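Local structure of flagellar biosynthesis protein FlhF (Bacillus subtilis, 2PX0) at residues A[101-112]-A[208-219]. The protein binds GTP as a GTPase of the signal-recognition-particle family and is necessary for flagellar biosynthesis. Numbering follows the deposited sequence.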
loop_
_atom_site.group_PDB
_atom_site.type_symbol
_atom_site.label_atom_id
_atom_site.label_comp_id
_atom_site.label_asym_id
_atom_site.label_seq_id
_atom_site.Cartn_x
_atom_site.Cartn_y
_atom_site.Cartn_z
ATOM N N GLU A 101 18.104 0.508 15.888
ATOM C CA GLU A 101 17.952 0.886 17.279
ATOM C C GLU A 101 17.037 -0.183 17.869
ATOM O O GLU A 101 15.867 -0.256 17.525
ATOM C CB GLU A 101 17.278 2.254 17.353
ATOM C CG GLU A 101 17.167 2.869 18.732
ATOM C CD GLU A 101 16.353 4.157 18.716
ATOM O OE1 GLU A 101 15.100 4.078 18.721
ATOM O OE2 GLU A 101 16.966 5.252 18.680
ATOM N N PRO A 102 17.557 -1.042 18.752
ATOM C CA PRO A 102 16.728 -2.091 19.355
ATOM C C PRO A 102 15.620 -1.527 20.231
ATOM O O PRO A 102 15.591 -0.334 20.530
ATOM C CB PRO A 102 17.728 -2.878 20.181
ATOM C CG PRO A 102 18.640 -1.809 20.665
ATOM C CD PRO A 102 18.885 -1.014 19.381
ATOM N N ILE A 103 14.707 -2.390 20.650
ATOM C CA ILE A 103 13.618 -1.960 21.513
ATOM C C ILE A 103 14.105 -1.873 22.963
ATOM O O ILE A 103 14.540 -2.873 23.539
ATOM C CB ILE A 103 12.420 -2.929 21.401
ATOM C CG1 ILE A 103 11.560 -2.519 20.203
ATOM C CG2 ILE A 103 11.608 -2.935 22.689
ATOM C CD1 ILE A 103 10.303 -3.324 20.048
ATOM N N HIS A 104 14.041 -0.670 23.534
ATOM C CA HIS A 104 14.472 -0.426 24.912
ATOM C C HIS A 104 13.373 0.172 25.783
ATOM O O HIS A 104 12.952 -0.431 26.765
ATOM C CB HIS A 104 15.665 0.530 24.939
ATOM C CG HIS A 104 16.962 -0.106 24.548
ATOM N ND1 HIS A 104 17.477 -1.205 25.203
ATOM C CD2 HIS A 104 17.858 0.215 23.586
ATOM C CE1 HIS A 104 18.636 -1.532 24.661
ATOM N NE2 HIS A 104 18.891 -0.686 23.676
ATOM N N SER A 105 12.935 1.375 25.420
ATOM C CA SER A 105 11.900 2.095 26.154
ATOM C C SER A 105 10.744 1.218 26.616
ATOM O O SER A 105 10.520 0.120 26.104
ATOM C CB SER A 105 11.355 3.241 25.299
ATOM O OG SER A 105 12.394 4.134 24.940
ATOM N N LYS A 106 10.006 1.727 27.593
ATOM C CA LYS A 106 8.876 1.015 28.154
ATOM C C LYS A 106 7.661 1.138 27.247
ATOM O O LYS A 106 6.772 0.282 27.265
ATOM C CB LYS A 106 8.565 1.578 29.542
ATOM C CG LYS A 106 7.345 0.975 30.223
ATOM C CD LYS A 106 7.294 1.355 31.697
ATOM C CE LYS A 106 8.485 0.742 32.452
ATOM N NZ LYS A 106 8.438 0.996 33.919
ATOM N N TYR A 107 7.627 2.198 26.445
ATOM C CA TYR A 107 6.503 2.427 25.549
ATOM C C TYR A 107 6.922 2.404 24.085
ATOM O O TYR A 107 7.802 3.155 23.665
ATOM C CB TYR A 107 5.853 3.756 25.904
ATOM C CG TYR A 107 5.507 3.835 27.371
ATOM C CD1 TYR A 107 4.379 3.187 27.882
ATOM C CD2 TYR A 107 6.339 4.510 28.264
ATOM C CE1 TYR A 107 4.095 3.208 29.245
ATOM C CE2 TYR A 107 6.065 4.534 29.627
ATOM C CZ TYR A 107 4.945 3.881 30.109
ATOM O OH TYR A 107 4.699 3.887 31.462
ATOM N N ILE A 108 6.282 1.526 23.318
ATOM C CA ILE A 108 6.572 1.374 21.897
ATOM C C ILE A 108 5.371 1.823 21.069
ATOM O O ILE A 108 4.306 1.205 21.116
ATOM C CB ILE A 108 6.887 -0.096 21.557
ATOM C CG1 ILE A 108 8.042 -0.604 22.425
ATOM C CG2 ILE A 108 7.212 -0.233 20.084
ATOM C CD1 ILE A 108 9.343 0.168 22.266
ATOM N N VAL A 109 5.547 2.894 20.305
ATOM C CA VAL A 109 4.463 3.419 19.486
ATOM C C VAL A 109 4.672 3.244 17.978
ATOM O O VAL A 109 5.775 3.456 17.455
ATOM C CB VAL A 109 4.223 4.914 19.808
ATOM C CG1 VAL A 109 3.240 5.531 18.818
ATOM C CG2 VAL A 109 3.697 5.047 21.228
ATOM N N LEU A 110 3.607 2.843 17.288
ATOM C CA LEU A 110 3.662 2.656 15.847
ATOM C C LEU A 110 2.531 3.407 15.159
ATOM O O LEU A 110 1.358 3.159 15.433
ATOM C CB LEU A 110 3.542 1.182 15.477
ATOM C CG LEU A 110 4.489 0.100 15.985
ATOM C CD1 LEU A 110 4.606 -0.947 14.873
ATOM C CD2 LEU A 110 5.855 0.662 16.331
ATOM N N PHE A 111 2.887 4.332 14.275
ATOM C CA PHE A 111 1.892 5.086 13.537
ATOM C C PHE A 111 2.275 5.007 12.064
ATOM O O PHE A 111 3.404 4.651 11.732
ATOM C CB PHE A 111 1.809 6.541 14.048
ATOM C CG PHE A 111 3.144 7.162 14.367
ATOM C CD1 PHE A 111 3.990 7.611 13.356
ATOM C CD2 PHE A 111 3.566 7.286 15.686
ATOM C CE1 PHE A 111 5.230 8.170 13.652
ATOM C CE2 PHE A 111 4.822 7.851 15.990
ATOM C CZ PHE A 111 5.644 8.288 14.969
ATOM N N GLY A 112 1.339 5.297 11.169
ATOM C CA GLY A 112 1.683 5.207 9.769
ATOM C C GLY A 112 0.523 5.048 8.817
ATOM O O GLY A 112 -0.632 4.993 9.203
ATOM N N ILE A 208 -1.092 11.243 22.075
ATOM C CA ILE A 208 0.191 10.734 22.552
ATOM C C ILE A 208 1.142 11.904 22.795
ATOM O O ILE A 208 1.631 12.522 21.851
ATOM C CB ILE A 208 0.817 9.752 21.542
ATOM C CG1 ILE A 208 -0.088 8.522 21.398
ATOM C CG2 ILE A 208 2.202 9.333 22.012
ATOM C CD1 ILE A 208 0.446 7.464 20.460
ATOM N N PRO A 209 1.417 12.210 24.078
ATOM C CA PRO A 209 2.295 13.298 24.526
ATOM C C PRO A 209 3.673 13.328 23.878
ATOM O O PRO A 209 3.986 14.253 23.127
ATOM C CB PRO A 209 2.373 13.080 26.035
ATOM C CG PRO A 209 2.218 11.593 26.172
ATOM C CD PRO A 209 1.081 11.326 25.211
ATOM N N PHE A 210 4.486 12.319 24.185
ATOM C CA PHE A 210 5.850 12.180 23.665
ATOM C C PHE A 210 6.908 12.716 24.634
ATOM O O PHE A 210 7.106 13.924 24.768
ATOM C CB PHE A 210 6.011 12.863 22.293
ATOM C CG PHE A 210 5.256 12.183 21.172
ATOM C CD1 PHE A 210 5.489 10.842 20.861
ATOM C CD2 PHE A 210 4.316 12.890 20.415
ATOM C CE1 PHE A 210 4.796 10.213 19.818
ATOM C CE2 PHE A 210 3.616 12.266 19.368
ATOM C CZ PHE A 210 3.861 10.929 19.072
ATOM N N GLU A 211 7.580 11.790 25.315
ATOM C CA GLU A 211 8.632 12.106 26.275
ATOM C C GLU A 211 9.633 10.955 26.372
ATOM O O GLU A 211 9.413 9.874 25.828
ATOM C CB GLU A 211 8.045 12.382 27.662
ATOM C CG GLU A 211 7.024 11.369 28.129
ATOM C CD GLU A 211 5.640 11.659 27.567
ATOM O OE1 GLU A 211 5.155 12.801 27.754
ATOM O OE2 GLU A 211 5.037 10.751 26.947
ATOM N N SER A 212 10.730 11.207 27.074
ATOM C CA SER A 212 11.803 10.239 27.272
ATOM C C SER A 212 11.362 8.779 27.268
ATOM O O SER A 212 12.029 7.923 26.677
ATOM C CB SER A 212 12.519 10.538 28.591
ATOM O OG SER A 212 13.565 9.617 28.829
ATOM N N SER A 213 10.242 8.500 27.928
ATOM C CA SER A 213 9.716 7.138 28.038
ATOM C C SER A 213 9.306 6.440 26.731
ATOM O O SER A 213 9.345 5.215 26.650
ATOM C CB SER A 213 8.528 7.129 29.018
ATOM O OG SER A 213 7.546 8.109 28.675
ATOM N N ILE A 214 8.927 7.212 25.716
ATOM C CA ILE A 214 8.485 6.649 24.442
ATOM C C ILE A 214 9.566 6.449 23.370
ATOM O O ILE A 214 10.575 7.151 23.345
ATOM C CB ILE A 214 7.337 7.504 23.855
ATOM C CG1 ILE A 214 6.083 7.318 24.706
ATOM C CG2 ILE A 214 7.054 7.109 22.425
ATOM C CD1 ILE A 214 4.853 8.027 24.149
ATOM N N GLN A 215 9.332 5.477 22.487
ATOM C CA GLN A 215 10.237 5.140 21.381
ATOM C C GLN A 215 9.368 4.848 20.139
ATOM O O GLN A 215 9.092 3.687 19.832
ATOM C CB GLN A 215 11.062 3.897 21.760
ATOM C CG GLN A 215 12.169 3.516 20.783
ATOM C CD GLN A 215 12.961 2.308 21.259
ATOM O OE1 GLN A 215 13.415 2.267 22.404
ATOM N NE2 GLN A 215 13.140 1.327 20.383
ATOM N N SER A 216 8.954 5.904 19.433
ATOM C CA SER A 216 8.083 5.792 18.256
ATOM C C SER A 216 8.699 5.235 16.973
ATOM O O SER A 216 9.898 5.373 16.729
ATOM C CB SER A 216 7.455 7.150 17.955
ATOM O OG SER A 216 8.459 8.127 17.712
ATOM N N PHE A 217 7.843 4.636 16.144
ATOM C CA PHE A 217 8.253 4.000 14.891
ATOM C C PHE A 217 7.305 4.309 13.736
ATOM O O PHE A 217 6.168 3.842 13.738
ATOM C CB PHE A 217 8.288 2.489 15.088
ATOM C CG PHE A 217 9.399 2.016 15.979
ATOM C CD1 PHE A 217 10.677 1.820 15.465
ATOM C CD2 PHE A 217 9.166 1.780 17.332
ATOM C CE1 PHE A 217 11.700 1.397 16.278
ATOM C CE2 PHE A 217 10.176 1.358 18.157
ATOM C CZ PHE A 217 11.455 1.164 17.631
ATOM N N LEU A 218 7.778 5.060 12.741
ATOM C CA LEU A 218 6.938 5.418 11.608
ATOM C C LEU A 218 6.810 4.252 10.629
ATOM O O LEU A 218 7.786 3.836 10.010
ATOM C CB LEU A 218 7.505 6.652 10.911
ATOM C CG LEU A 218 6.772 7.115 9.644
ATOM C CD1 LEU A 218 5.330 7.506 9.946
ATOM C CD2 LEU A 218 7.506 8.292 9.059
ATOM N N VAL A 219 5.597 3.736 10.475
ATOM C CA VAL A 219 5.366 2.593 9.603
ATOM C C VAL A 219 4.931 2.874 8.166
ATOM O O VAL A 219 3.799 3.298 7.925
ATOM C CB VAL A 219 4.334 1.635 10.255
ATOM C CG1 VAL A 219 3.892 0.560 9.268
ATOM C CG2 VAL A 219 4.954 0.990 11.494
#
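Gln-215 reaches from strand 214-221 into the loop 101-106 and is held there by backbone groups of the loop. The side chain is fully extended, with CG opposite the backbone N (chi1 -173°), and this carries the amide up to the loop. Gln-215 NE2 donates to Pro-102 O at 3.0 Å, from above the carbonyl plane. Gln-215 OE1 accepts from His-104 N and Ser-105 N, each at 3.2 Å and both on the same face of the amide. Ser-105 OG adds a weak bond to OE1. Bonds at both ends of the amide probably hold it in this orientation. A leucine here would probably leave Pro-102 O and the two loop N-H groups without these partners and let the loop drift from the strand.

Backbone bonds join strands 107-112 and 214-221 in parallel. Gln-215 N binds Tyr-107 O, Phe-217 N binds Val-109 O, and Val-219 N binds Phe-111 O at 2.7 Å, nearly straight at 172°. The return bonds from Tyr-107 N to Ser-213 O and from Phe-111 N to Phe-217 O are weak.

Apolar side chains pack on both sides of the pair. On one, Leu-110 CD2 lies against Phe-217 CB, Ile-108 CG2 meets the Phe-217 ring at CE2 (3.9 Å), and helix 118-132 packs over Leu-110. On the other, Val-109 CG1 and Ile-208 CD1 meet tip to tip at 3.8 Å. The Phe-111 ring takes Leu-218 CD1 at its edge, 3.7 Å from Phe-111 CD1, and touches Ser-216 CB through CE2. Ser-216 OG bonds instead to Pro-240 O and Asn-242 OD1.

Gly-112 O accepts a hydrogen bond from Lys-118 NZ. These are central neighbours in the parallel sheet of a P-loop GTPase, with strand 107-112 leading into the Walker A loop, whose residues contribute to the pocket of the bound GTP analogue.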